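Peptidoglycan D,D-transpeptidase PbpA (Mycobacterium tuberculosis, PDB 3UN7) probably cross-links the peptidoglycan of the mycobacterial cell wall as a penicillin-binding D,D-transpeptidase and is probably required for regulating cell length. Local coordinates at residues 52-66 and 151-165. Sequence-based numbering, arbitrary orientation.
Sequences PEVYAPVTGFYSLRY and SYDPNLLASHNPEVQ
Gln165 OE1 is gripped by two donors from the facing segment. Ser63 OG donates to Gln165 OE1 at 2.8 Å, lying in the amide carbonyl plane. Arg65 N reaches the same Gln165 OE1 at 3.0 Å, tilted from that plane. Ser63 OG, set anti to its own nitrogen (chi1 167°), also accepts from Tyr66 N, an ST motif, so one hydroxyl ties the turn to the glutamine. Water 2 accepts from Leu64 N and lies near the carbonyl oxygens of Leu157 and Ser159. Gln165 CB meets the Tyr66 ring at its edge, while Trp169 stacks on that ring. Leu64 CD1 sits over the His160 ring, 4.1 Å from its centroid. Midway, Leu157 CD1 lies 3.7 Å from the Phe61 ring centroid and 15° off the normal, a CH-pi contact, whereas Tyr152 OH comes to the ring edge near its plane. At the far end Ser151 OG donates to Glu53 O (2.7 Å) on a carbonyl lone pair, with Ala56 CB packed against Tyr152 CE2 at 3.6 Å. Away from the active-site serine, the contact joins helix 52-59 and strand 62-63 to the connection from strand 143-149 into helix 162-174, consistent with a junction between the dimerisation and transpeptidase regions.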
loop_
_atom_site.group_PDB
_atom_site.type_symbol
_atom_site.label_atom_id
_atom_site.label_comp_id
_atom_site.label_asym_id
_atom_site.label_seq_id
_atom_site.Cartn_x
_atom_site.Cartn_y
_atom_site.Cartn_z
ATOM N N PRO A 52 -14.442 2.734 -13.847
ATOM C CA PRO A 52 -13.256 3.548 -14.130
ATOM C C PRO A 52 -12.518 4.088 -12.897
ATOM O O PRO A 52 -11.301 3.923 -12.809
ATOM C CB PRO A 52 -13.796 4.686 -15.003
ATOM C CG PRO A 52 -15.260 4.781 -14.668
ATOM C CD PRO A 52 -15.702 3.426 -14.204
ATOM N N GLU A 53 -13.228 4.701 -11.954
ATOM C CA GLU A 53 -12.556 5.306 -10.783
ATOM C C GLU A 53 -11.904 4.235 -9.907
ATOM O O GLU A 53 -10.769 4.403 -9.418
ATOM C CB GLU A 53 -13.517 6.179 -9.950
ATOM C CG GLU A 53 -14.089 7.370 -10.710
ATOM C CD GLU A 53 -14.798 8.386 -9.815
ATOM O OE1 GLU A 53 -14.781 8.234 -8.575
ATOM O OE2 GLU A 53 -15.376 9.358 -10.360
ATOM N N VAL A 54 -12.623 3.129 -9.727
ATOM C CA VAL A 54 -12.149 2.031 -8.900
ATOM C C VAL A 54 -10.798 1.487 -9.378
ATOM O O VAL A 54 -9.881 1.335 -8.560
ATOM C CB VAL A 54 -13.160 0.881 -8.826
ATOM C CG1 VAL A 54 -12.576 -0.282 -8.016
ATOM C CG2 VAL A 54 -14.471 1.368 -8.205
ATOM N N TYR A 55 -10.674 1.214 -10.682
ATOM C CA TYR A 55 -9.437 0.602 -11.226
ATOM C C TYR A 55 -8.450 1.566 -11.883
ATOM O O TYR A 55 -7.443 1.132 -12.423
ATOM C CB TYR A 55 -9.774 -0.545 -12.201
ATOM C CG TYR A 55 -10.489 -1.676 -11.508
ATOM C CD1 TYR A 55 -11.880 -1.712 -11.473
ATOM C CD2 TYR A 55 -9.778 -2.698 -10.870
ATOM C CE1 TYR A 55 -12.575 -2.753 -10.819
ATOM C CE2 TYR A 55 -10.460 -3.754 -10.227
ATOM C CZ TYR A 55 -11.850 -3.751 -10.201
ATOM O OH TYR A 55 -12.533 -4.738 -9.563
ATOM N N ALA A 56 -8.726 2.870 -11.847
ATOM C CA ALA A 56 -7.783 3.854 -12.405
ATOM C C ALA A 56 -6.321 3.676 -11.946
ATOM O O ALA A 56 -5.416 3.774 -12.759
ATOM C CB ALA A 56 -8.261 5.278 -12.155
ATOM N N PRO A 57 -6.080 3.410 -10.643
ATOM C CA PRO A 57 -4.705 3.183 -10.195
ATOM C C PRO A 57 -4.035 1.966 -10.848
ATOM O O PRO A 57 -2.802 1.890 -10.879
ATOM C CB PRO A 57 -4.883 2.928 -8.690
ATOM C CG PRO A 57 -6.097 3.714 -8.336
ATOM C CD PRO A 57 -7.010 3.385 -9.498
ATOM N N VAL A 58 -4.854 1.033 -11.347
ATOM C CA VAL A 58 -4.356 -0.154 -12.009
ATOM C C VAL A 58 -4.285 0.086 -13.523
ATOM O O VAL A 58 -3.232 -0.090 -14.119
ATOM C CB VAL A 58 -5.223 -1.410 -11.672
ATOM C CG1 VAL A 58 -4.781 -2.625 -12.507
ATOM C CG2 VAL A 58 -5.135 -1.740 -10.203
ATOM N N THR A 59 -5.392 0.496 -14.140
ATOM C CA THR A 59 -5.394 0.643 -15.609
ATOM C C THR A 59 -4.585 1.860 -16.063
ATOM O O THR A 59 -3.882 1.794 -17.052
ATOM C CB THR A 59 -6.822 0.732 -16.200
ATOM O OG1 THR A 59 -7.462 1.908 -15.713
ATOM C CG2 THR A 59 -7.661 -0.513 -15.844
ATOM N N GLY A 60 -4.703 2.958 -15.326
ATOM C CA GLY A 60 -4.326 4.272 -15.819
ATOM C C GLY A 60 -5.211 4.639 -17.006
ATOM O O GLY A 60 -6.343 4.127 -17.140
ATOM N N PHE A 61 -4.715 5.523 -17.866
ATOM C CA PHE A 61 -5.497 5.944 -19.043
ATOM C C PHE A 61 -4.732 5.755 -20.336
ATOM O O PHE A 61 -3.507 5.576 -20.344
ATOM C CB PHE A 61 -6.019 7.394 -18.906
ATOM C CG PHE A 61 -4.933 8.446 -18.821
ATOM C CD1 PHE A 61 -4.290 8.908 -19.964
ATOM C CD2 PHE A 61 -4.598 9.010 -17.599
ATOM C CE1 PHE A 61 -3.313 9.901 -19.885
ATOM C CE2 PHE A 61 -3.611 9.994 -17.508
ATOM C CZ PHE A 61 -2.971 10.442 -18.648
ATOM N N TYR A 62 -5.465 5.745 -21.435
ATOM C CA TYR A 62 -4.844 5.709 -22.731
ATOM C C TYR A 62 -5.537 6.795 -23.539
ATOM O O TYR A 62 -6.734 6.700 -23.839
ATOM C CB TYR A 62 -5.002 4.312 -23.337
ATOM C CG TYR A 62 -4.338 4.083 -24.676
ATOM C CD1 TYR A 62 -2.964 3.910 -24.763
ATOM C CD2 TYR A 62 -5.095 3.960 -25.846
ATOM C CE1 TYR A 62 -2.341 3.666 -25.976
ATOM C CE2 TYR A 62 -4.477 3.716 -27.077
ATOM C CZ TYR A 62 -3.095 3.567 -27.131
ATOM O OH TYR A 62 -2.440 3.320 -28.329
ATOM N N SER A 63 -4.774 7.833 -23.866
ATOM C CA SER A 63 -5.325 9.088 -24.371
ATOM C C SER A 63 -4.669 9.521 -25.674
ATOM O O SER A 63 -3.449 9.464 -25.805
ATOM C CB SER A 63 -5.132 10.183 -23.312
ATOM O OG SER A 63 -5.369 11.478 -23.847
ATOM N N LEU A 64 -5.486 9.968 -26.627
ATOM C CA LEU A 64 -4.966 10.519 -27.875
ATOM C C LEU A 64 -4.019 11.696 -27.661
ATOM O O LEU A 64 -2.966 11.791 -28.309
ATOM C CB LEU A 64 -6.111 10.955 -28.777
ATOM C CG LEU A 64 -6.859 9.879 -29.536
ATOM C CD1 LEU A 64 -8.063 10.502 -30.214
ATOM C CD2 LEU A 64 -5.933 9.242 -30.563
ATOM N N ARG A 65 -4.362 12.604 -26.763
ATOM C CA ARG A 65 -3.465 13.735 -26.616
ATOM C C ARG A 65 -2.531 13.688 -25.407
ATOM O O ARG A 65 -1.504 14.364 -25.400
ATOM C CB ARG A 65 -4.192 15.077 -26.804
ATOM C CG ARG A 65 -4.784 15.692 -25.578
ATOM C CD ARG A 65 -5.945 16.625 -25.950
ATOM N NE ARG A 65 -5.572 17.641 -26.931
ATOM C CZ ARG A 65 -5.060 18.832 -26.629
ATOM N NH1 ARG A 65 -4.850 19.175 -25.367
ATOM N NH2 ARG A 65 -4.758 19.677 -27.595
ATOM N N TYR A 66 -2.848 12.851 -24.421
ATOM C CA TYR A 66 -2.025 12.786 -23.212
ATOM C C TYR A 66 -1.236 11.489 -23.006
ATOM O O TYR A 66 -0.592 11.307 -21.962
ATOM C CB TYR A 66 -2.852 13.168 -21.974
ATOM C CG TYR A 66 -3.365 14.585 -22.091
ATOM C CD1 TYR A 66 -4.696 14.835 -22.417
ATOM C CD2 TYR A 66 -2.495 15.680 -21.938
ATOM C CE1 TYR A 66 -5.163 16.137 -22.563
ATOM C CE2 TYR A 66 -2.951 16.981 -22.083
ATOM C CZ TYR A 66 -4.286 17.206 -22.388
ATOM O OH TYR A 66 -4.751 18.488 -22.557
ATOM N N SER A 151 -10.284 9.228 -6.827
ATOM C CA SER A 151 -9.768 8.741 -8.100
ATOM C C SER A 151 -10.408 9.571 -9.208
ATOM O O SER A 151 -11.033 10.590 -8.928
ATOM C CB SER A 151 -10.062 7.253 -8.257
ATOM O OG SER A 151 -9.293 6.689 -9.309
ATOM N N TYR A 152 -10.248 9.149 -10.456
ATOM C CA TYR A 152 -10.736 9.901 -11.602
ATOM C C TYR A 152 -11.263 8.915 -12.632
ATOM O O TYR A 152 -11.041 7.713 -12.515
ATOM C CB TYR A 152 -9.608 10.735 -12.216
ATOM C CG TYR A 152 -8.562 9.898 -12.893
ATOM C CD1 TYR A 152 -8.575 9.718 -14.284
ATOM C CD2 TYR A 152 -7.578 9.242 -12.149
ATOM C CE1 TYR A 152 -7.640 8.909 -14.912
ATOM C CE2 TYR A 152 -6.634 8.441 -12.772
ATOM C CZ TYR A 152 -6.676 8.274 -14.149
ATOM O OH TYR A 152 -5.727 7.491 -14.763
ATOM N N ASP A 153 -11.918 9.432 -13.658
ATOM C CA ASP A 153 -12.502 8.579 -14.689
ATOM C C ASP A 153 -11.621 8.575 -15.952
ATOM O O ASP A 153 -11.630 9.540 -16.706
ATOM C CB ASP A 153 -13.918 9.083 -14.987
ATOM C CG ASP A 153 -14.613 8.287 -16.066
ATOM O OD1 ASP A 153 -14.028 7.320 -16.590
ATOM O OD2 ASP A 153 -15.779 8.628 -16.373
ATOM N N PRO A 154 -10.849 7.488 -16.183
ATOM C CA PRO A 154 -10.017 7.437 -17.398
ATOM C C PRO A 154 -10.796 7.547 -18.700
ATOM O O PRO A 154 -10.198 7.849 -19.715
ATOM C CB PRO A 154 -9.333 6.060 -17.300
ATOM C CG PRO A 154 -9.298 5.794 -15.809
ATOM C CD PRO A 154 -10.649 6.283 -15.356
ATOM N N ASN A 155 -12.116 7.336 -18.668
ATOM C CA ASN A 155 -12.941 7.504 -19.881
ATOM C C ASN A 155 -12.871 8.919 -20.412
ATOM O O ASN A 155 -12.987 9.142 -21.616
ATOM C CB ASN A 155 -14.400 7.105 -19.639
ATOM C CG ASN A 155 -14.551 5.618 -19.446
ATOM O OD1 ASN A 155 -14.332 4.844 -20.382
ATOM N ND2 ASN A 155 -14.887 5.199 -18.217
ATOM N N LEU A 156 -12.677 9.872 -19.507
ATOM C CA LEU A 156 -12.509 11.278 -19.874
ATOM C C LEU A 156 -11.318 11.538 -20.786
ATOM O O LEU A 156 -11.416 12.306 -21.770
ATOM C CB LEU A 156 -12.357 12.124 -18.609
ATOM C CG LEU A 156 -13.644 12.412 -17.822
ATOM C CD1 LEU A 156 -13.327 13.114 -16.477
ATOM C CD2 LEU A 156 -14.650 13.223 -18.645
ATOM N N LEU A 157 -10.190 10.922 -20.437
ATOM C CA LEU A 157 -8.942 11.076 -21.184
ATOM C C LEU A 157 -8.891 10.180 -22.427
ATOM O O LEU A 157 -8.130 10.442 -23.349
ATOM C CB LEU A 157 -7.737 10.894 -20.243
ATOM C CG LEU A 157 -7.769 12.034 -19.203
ATOM C CD1 LEU A 157 -6.640 11.959 -18.183
ATOM C CD2 LEU A 157 -7.744 13.394 -19.890
ATOM N N ALA A 158 -9.763 9.176 -22.468
ATOM C CA ALA A 158 -9.923 8.317 -23.633
ATOM C C ALA A 158 -10.913 8.903 -24.667
ATOM O O ALA A 158 -11.136 8.322 -25.739
ATOM C CB ALA A 158 -10.361 6.925 -23.189
ATOM N N SER A 159 -11.481 10.067 -24.366
ATOM C CA SER A 159 -12.345 10.737 -25.326
ATOM C C SER A 159 -11.592 11.069 -26.606
ATOM O O SER A 159 -10.415 11.404 -26.580
ATOM C CB SER A 159 -12.937 12.004 -24.742
ATOM O OG SER A 159 -13.686 12.685 -25.726
ATOM N N HIS A 160 -12.266 10.979 -27.739
ATOM C CA HIS A 160 -11.610 11.368 -28.987
ATOM C C HIS A 160 -11.777 12.841 -29.280
ATOM O O HIS A 160 -11.201 13.347 -30.240
ATOM C CB HIS A 160 -12.074 10.490 -30.158
ATOM C CG HIS A 160 -11.585 9.081 -30.058
ATOM N ND1 HIS A 160 -11.672 8.184 -31.102
ATOM C CD2 HIS A 160 -10.989 8.417 -29.036
ATOM C CE1 HIS A 160 -11.160 7.026 -30.727
ATOM N NE2 HIS A 160 -10.737 7.137 -29.476
ATOM N N ASN A 161 -12.541 13.530 -28.440
ATOM C CA ASN A 161 -12.677 14.976 -28.545
ATOM C C ASN A 161 -11.513 15.679 -27.836
ATOM O O ASN A 161 -11.323 15.512 -26.628
ATOM C CB ASN A 161 -14.037 15.429 -27.996
ATOM C CG ASN A 161 -14.290 16.924 -28.194
ATOM O OD1 ASN A 161 -13.858 17.734 -27.393
ATOM N ND2 ASN A 161 -15.012 17.282 -29.252
ATOM N N PRO A 162 -10.726 16.473 -28.586
ATOM C CA PRO A 162 -9.576 17.177 -28.008
ATOM C C PRO A 162 -9.948 18.066 -26.822
ATOM O O PRO A 162 -9.213 18.099 -25.834
ATOM C CB PRO A 162 -9.085 18.045 -29.169
ATOM C CG PRO A 162 -9.544 17.353 -30.361
ATOM C CD PRO A 162 -10.867 16.764 -30.020
ATOM N N GLU A 163 -11.084 18.770 -26.920
ATOM C CA GLU A 163 -11.534 19.654 -25.855
ATOM C C GLU A 163 -12.019 18.909 -24.623
ATOM O O GLU A 163 -11.730 19.333 -23.506
ATOM C CB GLU A 163 -12.589 20.646 -26.351
ATOM C CG GLU A 163 -12.026 22.038 -26.594
ATOM C CD GLU A 163 -11.652 22.750 -25.293
ATOM O OE1 GLU A 163 -10.444 22.820 -24.966
ATOM O OE2 GLU A 163 -12.570 23.226 -24.587
ATOM N N VAL A 164 -12.730 17.794 -24.805
ATOM C CA VAL A 164 -13.093 16.960 -23.649
ATOM C C VAL A 164 -11.836 16.474 -22.885
ATOM O O VAL A 164 -11.785 16.488 -21.648
ATOM C CB VAL A 164 -13.998 15.772 -24.066
ATOM C CG1 VAL A 164 -14.107 14.753 -22.948
ATOM C CG2 VAL A 164 -15.388 16.299 -24.456
ATOM N N GLN A 165 -10.814 16.057 -23.629
ATOM C CA GLN A 165 -9.583 15.619 -22.989
ATOM C C GLN A 165 -8.895 16.786 -22.277
ATOM O O GLN A 165 -8.547 16.677 -21.102
ATOM C CB GLN A 165 -8.634 15.012 -24.012
ATOM C CG GLN A 165 -9.068 13.693 -24.607
ATOM C CD GLN A 165 -8.197 13.342 -25.777
ATOM O OE1 GLN A 165 -7.160 12.707 -25.612
ATOM N NE2 GLN A 165 -8.583 13.794 -26.963
HETATM O O HOH W 1 -13.117 9.893 -6.427
HETATM O O HOH W 2 -8.319 9.932 -26.044
#